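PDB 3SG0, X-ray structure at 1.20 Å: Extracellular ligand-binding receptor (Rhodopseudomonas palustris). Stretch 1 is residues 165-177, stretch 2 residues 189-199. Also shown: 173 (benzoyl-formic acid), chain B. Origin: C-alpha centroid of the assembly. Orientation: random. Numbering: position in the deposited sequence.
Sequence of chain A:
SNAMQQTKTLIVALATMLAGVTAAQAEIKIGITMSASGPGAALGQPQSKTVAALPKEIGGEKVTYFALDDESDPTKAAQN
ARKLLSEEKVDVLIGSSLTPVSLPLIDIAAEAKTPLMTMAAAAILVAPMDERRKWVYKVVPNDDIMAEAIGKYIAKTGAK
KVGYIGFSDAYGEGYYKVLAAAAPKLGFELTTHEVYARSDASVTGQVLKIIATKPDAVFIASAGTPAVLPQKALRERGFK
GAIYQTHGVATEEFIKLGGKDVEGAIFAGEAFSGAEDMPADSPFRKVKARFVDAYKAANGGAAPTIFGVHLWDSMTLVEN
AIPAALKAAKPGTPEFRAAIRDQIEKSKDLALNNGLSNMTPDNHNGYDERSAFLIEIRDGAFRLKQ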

# COMPACT_ATOMS: atom_id res chain seq x y z
N ILE A 165 0.92 18.55 -6.05
CA ILE A 165 1.10 18.65 -4.60
C ILE A 165 1.17 17.24 -4.05
O ILE A 165 0.43 16.36 -4.49
CB ILE A 165 -0.03 19.46 -3.91
CG1 ILE A 165 0.24 19.57 -2.41
CG2 ILE A 165 -1.41 18.87 -4.20
CD1 ILE A 165 -0.72 20.50 -1.68
N GLY A 166 2.07 17.01 -3.10
CA GLY A 166 2.17 15.68 -2.52
C GLY A 166 2.76 15.75 -1.13
O GLY A 166 3.23 16.81 -0.69
N PHE A 167 2.75 14.63 -0.43
CA PHE A 167 3.33 14.59 0.90
C PHE A 167 4.83 14.88 0.83
O PHE A 167 5.53 14.42 -0.09
CB PHE A 167 3.17 13.21 1.53
CG PHE A 167 1.78 12.87 2.01
CD1 PHE A 167 0.86 13.84 2.42
CD2 PHE A 167 1.41 11.54 2.08
CE1 PHE A 167 -0.40 13.47 2.89
CE2 PHE A 167 0.17 11.16 2.55
CZ PHE A 167 -0.74 12.12 2.96
N SER A 168 5.33 15.58 1.84
CA SER A 168 6.76 15.83 2.00
C SER A 168 7.43 14.63 2.66
O SER A 168 8.02 14.74 3.74
CB SER A 168 6.98 17.10 2.82
OG SER A 168 6.16 17.09 3.96
N ASP A 169 7.32 13.46 2.03
CA ASP A 169 7.97 12.26 2.53
C ASP A 169 8.28 11.34 1.36
O ASP A 169 8.03 11.70 0.20
CB ASP A 169 7.13 11.56 3.61
CG ASP A 169 5.80 11.02 3.10
OD1 ASP A 169 5.67 10.71 1.90
OD2 ASP A 169 4.88 10.88 3.94
N ALA A 170 8.83 10.17 1.64
CA ALA A 170 9.30 9.29 0.57
C ALA A 170 8.15 8.74 -0.28
O ALA A 170 8.36 8.40 -1.44
CB ALA A 170 10.14 8.16 1.13
N TYR A 171 6.95 8.66 0.28
CA TYR A 171 5.80 8.24 -0.52
C TYR A 171 5.47 9.29 -1.58
O TYR A 171 5.42 9.00 -2.78
CB TYR A 171 4.58 7.98 0.35
CG TYR A 171 3.34 7.64 -0.46
CD1 TYR A 171 3.19 6.38 -1.03
CD2 TYR A 171 2.34 8.58 -0.66
CE1 TYR A 171 2.07 6.07 -1.77
CE2 TYR A 171 1.22 8.28 -1.41
CZ TYR A 171 1.09 7.02 -1.96
OH TYR A 171 -0.02 6.67 -2.70
N GLY A 172 5.26 10.53 -1.15
CA GLY A 172 4.95 11.59 -2.09
C GLY A 172 6.07 11.77 -3.09
O GLY A 172 5.83 11.85 -4.30
N GLU A 173 7.30 11.84 -2.60
CA GLU A 173 8.43 12.11 -3.48
C GLU A 173 8.68 11.00 -4.51
O GLU A 173 9.23 11.26 -5.58
CB GLU A 173 9.69 12.42 -2.67
CG GLU A 173 9.63 13.77 -1.98
CD GLU A 173 9.52 14.92 -2.98
OE1 GLU A 173 10.51 15.19 -3.68
OE2 GLU A 173 8.45 15.54 -3.07
N GLY A 174 8.27 9.78 -4.20
CA GLY A 174 8.37 8.71 -5.17
C GLY A 174 7.50 8.96 -6.39
O GLY A 174 7.87 8.61 -7.51
N TYR A 175 6.33 9.58 -6.18
CA TYR A 175 5.49 9.99 -7.30
C TYR A 175 6.10 11.16 -8.05
O TYR A 175 6.21 11.13 -9.28
CB TYR A 175 4.04 10.30 -6.84
CG TYR A 175 3.26 9.03 -6.73
CD1 TYR A 175 2.65 8.48 -7.84
CD2 TYR A 175 3.21 8.33 -5.53
CE1 TYR A 175 1.98 7.26 -7.77
CE2 TYR A 175 2.54 7.12 -5.45
CZ TYR A 175 1.93 6.59 -6.56
OH TYR A 175 1.30 5.37 -6.50
N TYR A 176 6.51 12.19 -7.32
CA TYR A 176 7.05 13.36 -7.99
C TYR A 176 8.25 12.99 -8.86
O TYR A 176 8.35 13.42 -10.02
CB TYR A 176 7.47 14.43 -6.99
CG TYR A 176 8.00 15.64 -7.72
CD1 TYR A 176 7.13 16.56 -8.28
CD2 TYR A 176 9.36 15.83 -7.91
CE1 TYR A 176 7.60 17.66 -8.97
CE2 TYR A 176 9.84 16.93 -8.60
CZ TYR A 176 8.95 17.84 -9.13
OH TYR A 176 9.42 18.93 -9.82
N LYS A 177 9.17 12.21 -8.33
CA LYS A 177 10.39 11.94 -9.08
C LYS A 177 10.12 11.18 -10.37
O LYS A 177 10.73 11.47 -11.41
CB LYS A 177 11.45 11.25 -8.21
CG LYS A 177 11.30 9.76 -8.03
CD LYS A 177 12.56 9.21 -7.36
CE LYS A 177 12.43 7.73 -7.01
NZ LYS A 177 13.57 7.27 -6.17
N GLU A 189 4.30 19.27 -18.89
CA GLU A 189 5.22 19.79 -17.89
C GLU A 189 4.55 19.83 -16.53
O GLU A 189 3.36 20.12 -16.42
CB GLU A 189 5.71 21.19 -18.28
CG GLU A 189 4.74 22.31 -17.95
CD GLU A 189 5.32 23.69 -18.22
OE1 GLU A 189 5.55 24.43 -17.24
OE2 GLU A 189 5.55 24.02 -19.40
N LEU A 190 5.32 19.51 -15.49
CA LEU A 190 4.87 19.70 -14.12
C LEU A 190 5.11 21.15 -13.74
O LEU A 190 6.25 21.61 -13.75
CB LEU A 190 5.65 18.80 -13.16
CG LEU A 190 5.34 17.30 -13.20
CD1 LEU A 190 6.13 16.58 -12.12
CD2 LEU A 190 3.86 17.05 -13.02
N THR A 191 4.04 21.87 -13.41
CA THR A 191 4.13 23.31 -13.19
C THR A 191 4.56 23.69 -11.77
O THR A 191 4.97 24.83 -11.53
CB THR A 191 2.79 24.02 -13.47
OG1 THR A 191 1.83 23.63 -12.47
CG2 THR A 191 2.27 23.67 -14.84
N THR A 192 4.44 22.75 -10.84
CA THR A 192 4.82 23.01 -9.45
C THR A 192 5.40 21.76 -8.82
O THR A 192 5.30 20.66 -9.36
CB THR A 192 3.63 23.43 -8.56
OG1 THR A 192 2.66 22.37 -8.48
CG2 THR A 192 2.97 24.70 -9.06
N HIS A 193 6.00 21.96 -7.65
CA HIS A 193 6.39 20.87 -6.77
C HIS A 193 6.02 21.27 -5.35
O HIS A 193 6.89 21.55 -4.52
CB HIS A 193 7.90 20.60 -6.89
CG HIS A 193 8.37 19.44 -6.06
ND1 HIS A 193 9.71 19.11 -5.94
CD2 HIS A 193 7.70 18.53 -5.32
CE1 HIS A 193 9.83 18.05 -5.16
NE2 HIS A 193 8.63 17.68 -4.77
N GLU A 194 4.72 21.34 -5.08
CA GLU A 194 4.24 21.72 -3.75
C GLU A 194 4.16 20.48 -2.88
O GLU A 194 3.88 19.38 -3.36
CB GLU A 194 2.88 22.40 -3.83
CG GLU A 194 2.91 23.74 -4.55
CD GLU A 194 3.83 24.74 -3.89
OE1 GLU A 194 3.70 24.97 -2.67
OE2 GLU A 194 4.71 25.30 -4.58
N VAL A 195 4.39 20.67 -1.58
CA VAL A 195 4.32 19.58 -0.64
C VAL A 195 3.56 19.98 0.63
O VAL A 195 3.40 21.17 0.92
CB VAL A 195 5.73 19.05 -0.26
CG1 VAL A 195 6.46 18.51 -1.49
CG2 VAL A 195 6.55 20.12 0.44
N TYR A 196 3.09 18.99 1.36
CA TYR A 196 2.48 19.21 2.66
C TYR A 196 2.73 18.01 3.54
O TYR A 196 3.03 16.91 3.05
CB TYR A 196 0.99 19.53 2.56
CG TYR A 196 0.02 18.41 2.22
CD1 TYR A 196 -0.97 18.04 3.13
CD2 TYR A 196 0.03 17.80 0.97
CE1 TYR A 196 -1.91 17.06 2.82
CE2 TYR A 196 -0.90 16.81 0.66
CZ TYR A 196 -1.87 16.46 1.58
OH TYR A 196 -2.80 15.49 1.25
N ALA A 197 2.62 18.22 4.85
CA ALA A 197 2.77 17.15 5.82
C ALA A 197 1.42 16.52 6.10
O ALA A 197 0.38 17.18 6.02
CB ALA A 197 3.42 17.66 7.09
N ARG A 198 1.42 15.23 6.43
CA ARG A 198 0.17 14.47 6.47
C ARG A 198 -0.90 15.06 7.39
O ARG A 198 -2.09 14.99 7.08
CB ARG A 198 0.42 12.99 6.81
CG ARG A 198 1.38 12.29 5.86
CD ARG A 198 1.18 10.77 5.85
NE ARG A 198 2.19 10.14 5.00
CZ ARG A 198 2.04 9.01 4.32
NH1 ARG A 198 0.92 8.30 4.39
NH2 ARG A 198 3.05 8.58 3.57
N SER A 199 -0.49 15.63 8.52
CA SER A 199 -1.46 16.16 9.47
C SER A 199 -1.79 17.64 9.31
O SER A 199 -2.54 18.20 10.11
CB SER A 199 -1.04 15.90 10.92
OG SER A 199 -1.06 14.51 11.20
O1B 173 B . 3.21 4.02 1.61
C1 173 B . 2.59 4.91 2.12
O1A 173 B . 3.18 5.90 2.90
C2 173 B . 1.15 5.15 1.76
O2 173 B . 0.61 6.17 2.05
C1G 173 B . 0.43 4.02 1.08
C2D 173 B . 0.58 2.61 1.62
C2E 173 B . -0.12 1.46 0.93
C3 173 B . -0.97 1.73 -0.31
C1E 173 B . -1.10 3.18 -0.83
C1D 173 B . -0.41 4.34 -0.14
O HOH W 1 7.91 21.03 -11.02
O HOH W 2 11.48 20.10 -8.08

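Strand segments 165-167 and 194-196 pair in parallel, and the contact as a whole buries 843 Å² summed over both stretches. The register pairs I165 with E194, G166 with V195 and F167 with Y196, and three backbone hydrogen bonds fix it: G166 N to E194 O (3.0 Å), Y196 N to G166 O (3.0 Å) and S168 N to Y196 O (2.9 Å). The same carbonyls receive CA-H...O contacts, as from V195 CA to G166 O at 3.0 Å.

Side chains of I165 and E194 share one sheet face, but they part beyond CB. I165, with chi1 and chi2 both t, extends CG1 to 3.8 Å from Y196 CD2, a buried apolar contact; E194, m at chi1 and chi2, leads its carboxylate away.

At the third bridge the side chains diverge from CA, yet the rings meet again. F167 (chi1 -74°) and Y196 (chi1 74°) bring their centroids to 5.2 Å with planes at 53°, an oblique pair whose closest apolar atoms are F167 CE1 and Y196 CZ, 3.6 Å apart. R198 covers an F167 face: its CG lies 3.5 Å from the ring centroid and only 7° off the normal. With chi2 and chi3 both t, the arginine runs extended across the phenylalanine and delivers its guanidinium to D169. There R198 NE and NH2 each donate to D169 OD2 at 3.0 Å, two hydrogen bonds that belong to one salt bridge. D169, chi1 p, divides its carboxylate: OD1 caps the helix, accepting from G172 N at 3.1 Å and, weakly, from Y171 N at 2.9 Å, while OD2 holds the arginine. The guanidinium has donors left for benzoyl-formic acid, with R198 NH2 to O1A at 2.8 Å and R198 NH1 to O2 at 3.2 Å. Y171, chi1 t, lays a ring face against this ligand, its CE1 3.4 Å from C1D.

Farther along the helix, Y176 stacks face to face with H193 of the other stretch; both are t at chi1, their centroids are 3.5 Å apart and their planes at 6°. The imidazole uses its edge as well as its face: H193 NE2 donates to E173 OE2 at 2.7 Å with an angle of 168°. E173 reaches it by folding through m at chi1 and chi2, since its CA-to-CB bond points sideways. Y176 CE1 also packs 3.6 Å from L190 CD1, while its hydroxyl suits a partly exposed site: one water links Y176 OH (2.9 Å) to H193 ND1 (2.9 Å), and another joins Y176 OH (2.9 Å) to L190 O (3.2 Å).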